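Local coordinates for zona occludens toxin N-terminal domain-containing protein (Neisseria meningitidis MC58, PDB 2R2A), which is of unknown function but belongs to the zonular occludens toxin family, and its N-terminal P-loop NTPase-type domain probably binds a nucleotide, at residues Glu6-Lys18 with Leu136-Ile150. Sequence-based numbering, arbitrary orientation.
With SO4 (sulfate ion), chain C.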
loop_
_atom_site.group_PDB
_atom_site.type_symbol
_atom_site.label_atom_id
_atom_site.label_comp_id
_atom_site.label_asym_id
_atom_site.label_seq_id
_atom_site.Cartn_x
_atom_site.Cartn_y
_atom_site.Cartn_z
ATOM N N GLU A 6 10.167 3.018 2.217
ATOM C CA GLU A 6 9.501 4.006 1.395
ATOM C C GLU A 6 7.981 3.765 1.362
ATOM O O GLU A 6 7.504 2.754 1.885
ATOM C CB GLU A 6 10.140 4.052 -0.012
ATOM C CG GLU A 6 9.651 2.980 -0.974
ATOM C CD GLU A 6 10.131 3.189 -2.419
ATOM O OE1 GLU A 6 11.020 4.042 -2.651
ATOM O OE2 GLU A 6 9.623 2.481 -3.321
ATOM N N ILE A 7 7.260 4.729 0.793
ATOM C CA ILE A 7 5.827 4.614 0.539
ATOM C C ILE A 7 5.593 4.497 -0.970
ATOM O O ILE A 7 6.014 5.349 -1.754
ATOM C CB ILE A 7 4.992 5.796 1.076
ATOM C CG1 ILE A 7 5.225 5.965 2.582
ATOM C CG2 ILE A 7 3.476 5.555 0.743
ATOM C CD1 ILE A 7 4.424 7.108 3.195
ATOM N N CYS A 8 4.908 3.426 -1.329
ATOM C CA CYS A 8 4.615 3.080 -2.713
ATOM C C CYS A 8 3.104 3.134 -2.907
ATOM O O CYS A 8 2.336 2.552 -2.113
ATOM C CB CYS A 8 5.134 1.670 -3.006
ATOM S SG CYS A 8 4.687 1.063 -4.661
ATOM N N LEU A 9 2.685 3.798 -3.983
ATOM C CA LEU A 9 1.268 3.918 -4.348
ATOM C C LEU A 9 0.939 3.067 -5.596
ATOM O O LEU A 9 1.683 3.108 -6.598
ATOM C CB LEU A 9 0.945 5.384 -4.596
ATOM C CG LEU A 9 -0.427 5.757 -5.170
ATOM C CD1 LEU A 9 -1.586 5.336 -4.247
ATOM C CD2 LEU A 9 -0.506 7.266 -5.431
ATOM N N ILE A 10 -0.150 2.297 -5.545
ATOM C CA ILE A 10 -0.583 1.567 -6.709
ATOM C C ILE A 10 -2.031 2.002 -6.999
ATOM O O ILE A 10 -2.906 1.881 -6.140
ATOM C CB ILE A 10 -0.479 0.064 -6.534
ATOM C CG1 ILE A 10 0.982 -0.415 -6.286
ATOM C CG2 ILE A 10 -1.053 -0.593 -7.817
ATOM C CD1 ILE A 10 1.066 -1.852 -5.629
ATOM N N THR A 11 -2.330 2.460 -8.210
ATOM C CA THR A 11 -3.668 2.897 -8.537
ATOM C C THR A 11 -4.148 2.249 -9.839
ATOM O O THR A 11 -3.337 1.638 -10.578
ATOM C CB THR A 11 -3.788 4.470 -8.660
ATOM O OG1 THR A 11 -2.852 4.968 -9.654
ATOM C CG2 THR A 11 -3.457 5.091 -7.269
ATOM N N GLY A 12 -5.445 2.361 -10.059
ATOM C CA GLY A 12 -6.107 1.747 -11.226
ATOM C C GLY A 12 -7.529 1.370 -10.871
ATOM O O GLY A 12 -7.892 1.256 -9.703
ATOM N N THR A 13 -8.366 1.281 -11.892
ATOM C CA THR A 13 -9.786 0.997 -11.667
ATOM C C THR A 13 -9.980 -0.430 -11.089
ATOM O O THR A 13 -9.089 -1.304 -11.209
ATOM C CB THR A 13 -10.568 1.068 -13.012
ATOM O OG1 THR A 13 -10.088 0.059 -13.891
ATOM C CG2 THR A 13 -10.411 2.394 -13.693
ATOM N N PRO A 14 -11.139 -0.689 -10.462
ATOM C CA PRO A 14 -11.442 -2.046 -10.009
ATOM C C PRO A 14 -11.349 -3.030 -11.178
ATOM O O PRO A 14 -11.853 -2.747 -12.263
ATOM C CB PRO A 14 -12.890 -1.960 -9.512
ATOM C CG PRO A 14 -12.966 -0.483 -8.972
ATOM C CD PRO A 14 -12.225 0.260 -10.112
ATOM N N GLY A 15 -10.723 -4.174 -10.895
ATOM C CA GLY A 15 -10.522 -5.245 -11.895
ATOM C C GLY A 15 -9.299 -5.030 -12.798
ATOM O O GLY A 15 -9.030 -5.830 -13.677
ATOM N N SER A 16 -8.560 -3.936 -12.600
ATOM C CA SER A 16 -7.347 -3.677 -13.405
ATOM C C SER A 16 -6.182 -4.583 -13.004
ATOM O O SER A 16 -5.207 -4.695 -13.732
ATOM C CB SER A 16 -6.931 -2.185 -13.312
ATOM O OG SER A 16 -6.536 -1.853 -11.987
ATOM N N GLY A 17 -6.234 -5.176 -11.811
ATOM C CA GLY A 17 -5.207 -6.122 -11.334
ATOM C C GLY A 17 -4.200 -5.572 -10.329
ATOM O O GLY A 17 -3.039 -6.017 -10.279
ATOM N N LYS A 18 -4.645 -4.648 -9.490
ATOM C CA LYS A 18 -3.768 -4.033 -8.523
ATOM C C LYS A 18 -3.377 -5.072 -7.454
ATOM O O LYS A 18 -2.209 -5.181 -7.106
ATOM C CB LYS A 18 -4.442 -2.816 -7.834
ATOM C CG LYS A 18 -4.814 -1.612 -8.720
ATOM C CD LYS A 18 -5.456 -0.470 -7.840
ATOM C CE LYS A 18 -6.763 -0.900 -7.112
ATOM N NZ LYS A 18 -7.875 -1.158 -8.114
ATOM N N LEU A 136 -6.861 10.069 -1.728
ATOM C CA LEU A 136 -5.953 9.981 -0.584
ATOM C C LEU A 136 -5.529 11.343 -0.077
ATOM O O LEU A 136 -5.482 12.276 -0.831
ATOM C CB LEU A 136 -4.682 9.184 -0.925
ATOM C CG LEU A 136 -4.928 7.781 -1.473
ATOM C CD1 LEU A 136 -3.605 7.116 -1.826
ATOM C CD2 LEU A 136 -5.634 6.980 -0.377
ATOM N N ASP A 137 -5.179 11.385 1.201
ATOM C CA ASP A 137 -4.647 12.562 1.882
ATOM C C ASP A 137 -3.439 13.079 1.088
ATOM O O ASP A 137 -2.537 12.293 0.749
ATOM C CB ASP A 137 -4.226 12.143 3.299
ATOM C CG ASP A 137 -4.072 13.315 4.242
ATOM O OD1 ASP A 137 -3.564 14.365 3.796
ATOM O OD2 ASP A 137 -4.462 13.182 5.439
ATOM N N GLN A 138 -3.451 14.373 0.754
ATOM C CA GLN A 138 -2.303 15.042 0.122
ATOM C C GLN A 138 -1.037 14.842 0.937
ATOM O O GLN A 138 0.067 14.750 0.381
ATOM C CB GLN A 138 -2.574 16.558 -0.055
ATOM C CG GLN A 138 -3.451 16.876 -1.283
ATOM C CD GLN A 138 -3.610 18.367 -1.621
ATOM O OE1 GLN A 138 -4.074 18.712 -2.718
ATOM N NE2 GLN A 138 -3.232 19.253 -0.689
ATOM N N ASN A 139 -1.196 14.764 2.261
ATOM C CA ASN A 139 -0.060 14.632 3.170
ATOM C C ASN A 139 0.572 13.238 3.071
ATOM O O ASN A 139 1.774 13.079 3.284
ATOM C CB ASN A 139 -0.475 15.040 4.605
ATOM C CG ASN A 139 -0.518 16.568 4.792
ATOM O OD1 ASN A 139 0.379 17.285 4.326
ATOM N ND2 ASN A 139 -1.530 17.065 5.505
ATOM N N LEU A 140 -0.220 12.239 2.679
ATOM C CA LEU A 140 0.325 10.919 2.360
ATOM C C LEU A 140 0.935 10.923 0.952
ATOM O O LEU A 140 2.018 10.374 0.738
ATOM C CB LEU A 140 -0.778 9.838 2.428
ATOM C CG LEU A 140 -0.542 8.383 1.981
ATOM C CD1 LEU A 140 0.627 7.723 2.696
ATOM C CD2 LEU A 140 -1.880 7.580 2.252
ATOM N N ARG A 141 0.238 11.549 0.001
ATOM C CA ARG A 141 0.684 11.584 -1.397
ATOM C C ARG A 141 2.044 12.243 -1.549
ATOM O O ARG A 141 2.890 11.802 -2.360
ATOM C CB ARG A 141 -0.342 12.310 -2.264
ATOM C CG ARG A 141 -1.543 11.455 -2.612
ATOM C CD ARG A 141 -2.461 12.175 -3.579
ATOM N NE ARG A 141 -3.565 12.926 -2.935
ATOM C CZ ARG A 141 -4.102 14.029 -3.455
ATOM N NH1 ARG A 141 -3.598 14.529 -4.577
ATOM N NH2 ARG A 141 -5.130 14.653 -2.855
ATOM N N THR A 142 2.264 13.311 -0.775
ATOM C CA THR A 142 3.537 14.043 -0.824
ATOM C C THR A 142 4.742 13.156 -0.474
ATOM O O THR A 142 5.861 13.438 -0.888
ATOM C CB THR A 142 3.510 15.317 0.073
ATOM O OG1 THR A 142 4.511 16.238 -0.367
ATOM C CG2 THR A 142 3.773 14.972 1.541
ATOM N N LEU A 143 4.503 12.104 0.301
ATOM C CA LEU A 143 5.564 11.201 0.761
ATOM C C LEU A 143 5.852 10.025 -0.169
ATOM O O LEU A 143 6.840 9.303 0.020
ATOM C CB LEU A 143 5.217 10.667 2.143
ATOM C CG LEU A 143 5.057 11.719 3.226
ATOM C CD1 LEU A 143 4.279 11.039 4.316
ATOM C CD2 LEU A 143 6.415 12.291 3.707
ATOM N N VAL A 144 5.024 9.847 -1.184
ATOM C CA VAL A 144 5.143 8.700 -2.089
ATOM C C VAL A 144 6.416 8.855 -2.888
ATOM O O VAL A 144 6.686 9.949 -3.395
ATOM C CB VAL A 144 3.913 8.623 -3.054
ATOM C CG1 VAL A 144 4.178 7.587 -4.195
ATOM C CG2 VAL A 144 2.646 8.318 -2.260
ATOM N N ARG A 145 7.197 7.783 -2.992
ATOM C CA ARG A 145 8.455 7.777 -3.777
ATOM C C ARG A 145 8.436 6.746 -4.917
ATOM O O ARG A 145 9.400 6.608 -5.662
ATOM C CB ARG A 145 9.681 7.579 -2.866
ATOM C CG ARG A 145 10.031 8.848 -2.098
ATOM C CD ARG A 145 11.436 8.738 -1.461
ATOM N NE ARG A 145 11.624 9.716 -0.389
ATOM C CZ ARG A 145 12.450 10.763 -0.443
ATOM N NH1 ARG A 145 13.197 10.987 -1.531
ATOM N NH2 ARG A 145 12.536 11.582 0.604
ATOM N N LYS A 146 7.324 6.024 -5.039
ATOM C CA LYS A 146 7.097 5.150 -6.193
ATOM C C LYS A 146 5.584 5.047 -6.449
ATOM O O LYS A 146 4.811 4.719 -5.553
ATOM C CB LYS A 146 7.752 3.759 -5.998
ATOM C CG LYS A 146 7.464 2.756 -7.148
ATOM C CD LYS A 146 8.519 1.631 -7.240
ATOM C CE LYS A 146 8.294 0.448 -6.244
ATOM N NZ LYS A 146 8.939 -0.919 -6.667
ATOM N N HIS A 147 5.140 5.363 -7.661
ATOM C CA HIS A 147 3.707 5.296 -7.982
ATOM C C HIS A 147 3.550 4.421 -9.216
ATOM O O HIS A 147 4.178 4.688 -10.209
ATOM C CB HIS A 147 3.166 6.719 -8.170
ATOM C CG HIS A 147 1.734 6.858 -8.592
ATOM N ND1 HIS A 147 0.792 5.848 -8.543
ATOM C CD2 HIS A 147 1.061 7.967 -8.993
ATOM C CE1 HIS A 147 -0.387 6.319 -8.917
ATOM N NE2 HIS A 147 -0.240 7.603 -9.202
ATOM N N TYR A 148 2.817 3.310 -9.099
ATOM C CA TYR A 148 2.445 2.518 -10.278
ATOM C C TYR A 148 0.992 2.731 -10.547
ATOM O O TYR A 148 0.165 2.733 -9.613
ATOM C CB TYR A 148 2.583 1.033 -9.956
ATOM C CG TYR A 148 3.985 0.542 -9.775
ATOM C CD1 TYR A 148 4.911 0.555 -10.821
ATOM C CD2 TYR A 148 4.374 0.016 -8.552
ATOM C CE1 TYR A 148 6.225 0.015 -10.628
ATOM C CE2 TYR A 148 5.643 -0.481 -8.350
ATOM C CZ TYR A 148 6.572 -0.483 -9.389
ATOM O OH TYR A 148 7.836 -1.014 -9.148
ATOM N N HIS A 149 0.650 2.901 -11.806
ATOM C CA HIS A 149 -0.752 2.984 -12.166
ATOM C C HIS A 149 -0.983 1.986 -13.326
ATOM O O HIS A 149 -0.177 1.930 -14.290
ATOM C CB HIS A 149 -1.107 4.401 -12.639
ATOM C CG HIS A 149 -2.533 4.506 -13.119
ATOM N ND1 HIS A 149 -3.590 4.711 -12.252
ATOM C CD2 HIS A 149 -3.073 4.407 -14.354
ATOM C CE1 HIS A 149 -4.720 4.750 -12.948
ATOM N NE2 HIS A 149 -4.435 4.525 -14.213
ATOM N N ILE A 150 -2.036 1.187 -13.229
ATOM C CA ILE A 150 -2.376 0.240 -14.280
ATOM C C ILE A 150 -3.364 0.908 -15.234
ATOM O O ILE A 150 -4.501 1.243 -14.865
ATOM C CB ILE A 150 -2.978 -1.082 -13.685
ATOM C CG1 ILE A 150 -2.000 -1.670 -12.648
ATOM C CG2 ILE A 150 -3.285 -2.078 -14.844
ATOM C CD1 ILE A 150 -2.665 -2.770 -11.803
HETATM S S SO4 C . -8.023 -4.896 -8.605
HETATM O O1 SO4 C . -9.272 -4.448 -8.120
HETATM O O2 SO4 C . -8.137 -5.888 -9.626
HETATM O O3 SO4 C . -7.313 -5.389 -7.438
HETATM O O4 SO4 C . -7.336 -3.735 -9.176
HETATM O O HOH W 1 8.591 7.176 0.461
HETATM O O HOH W 2 -7.111 1.547 -14.475
#
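Leu136 meets Leu9 methyl to methyl, CD1 to CD1 at 3.6 Å, the two side chains running past each other in opposite directions. Within the short helix that follows, Leu140 brings CD1 to CD1 of Ile7, and just past it Leu143 adds CB to the same methyl, while a water links the Leu143 carbonyl to the amide of Ile7. Val144 then wedges CG1 against CB of Leu9, and the amide of Arg145 gives the first direct backbone bond, to Ile7 O. From Lys146 onward two parallel strands run side by side, 12° apart, joined by Leu9 N to Lys146 O, Tyr148 N to Leu9 O, Thr11 N to Tyr148 O and Ile150 N to Thr11 O. The Lys146 side chain passes at a slant across that of Glu6, whose OE2 is 3.5 Å from Lys146 CB, and its NZ donates to Tyr148 OH (2.7 Å), a bond that ties down the end of the tyrosine.

His147 shares a sheet face with Leu9: with CG anti to the backbone N (chi1 176°), its ring lies beside that leucine, whose CD2 sits over its centre, 3.6 Å from the ring centroid, in a CH-pi contact. On the other sheet face, Tyr148 brings CD2 to within 4.0 Å of Cys8 SG, an oblique sulfur-aromatic contact. His149 uses its ring edge, ND1 hydrogen-bonding in plane to Thr11 OG1 at 2.7 Å. Finally Ile150 extends CD1 to Gly17 C (3.5 Å) and Lys18, packing against the loop after strand 7-11. There, amides of Gly15, Gly17 and Lys18, with Lys18 NZ, hold a sulfate, probably from the crystallisation liquor, where a nucleotide phosphate would probably sit. A central parallel strand running into an anion-binding loop and then a helix, flanked by a parallel neighbour, is typical of the P-loop NTPase fold, the loop being consistent with a Walker A motif.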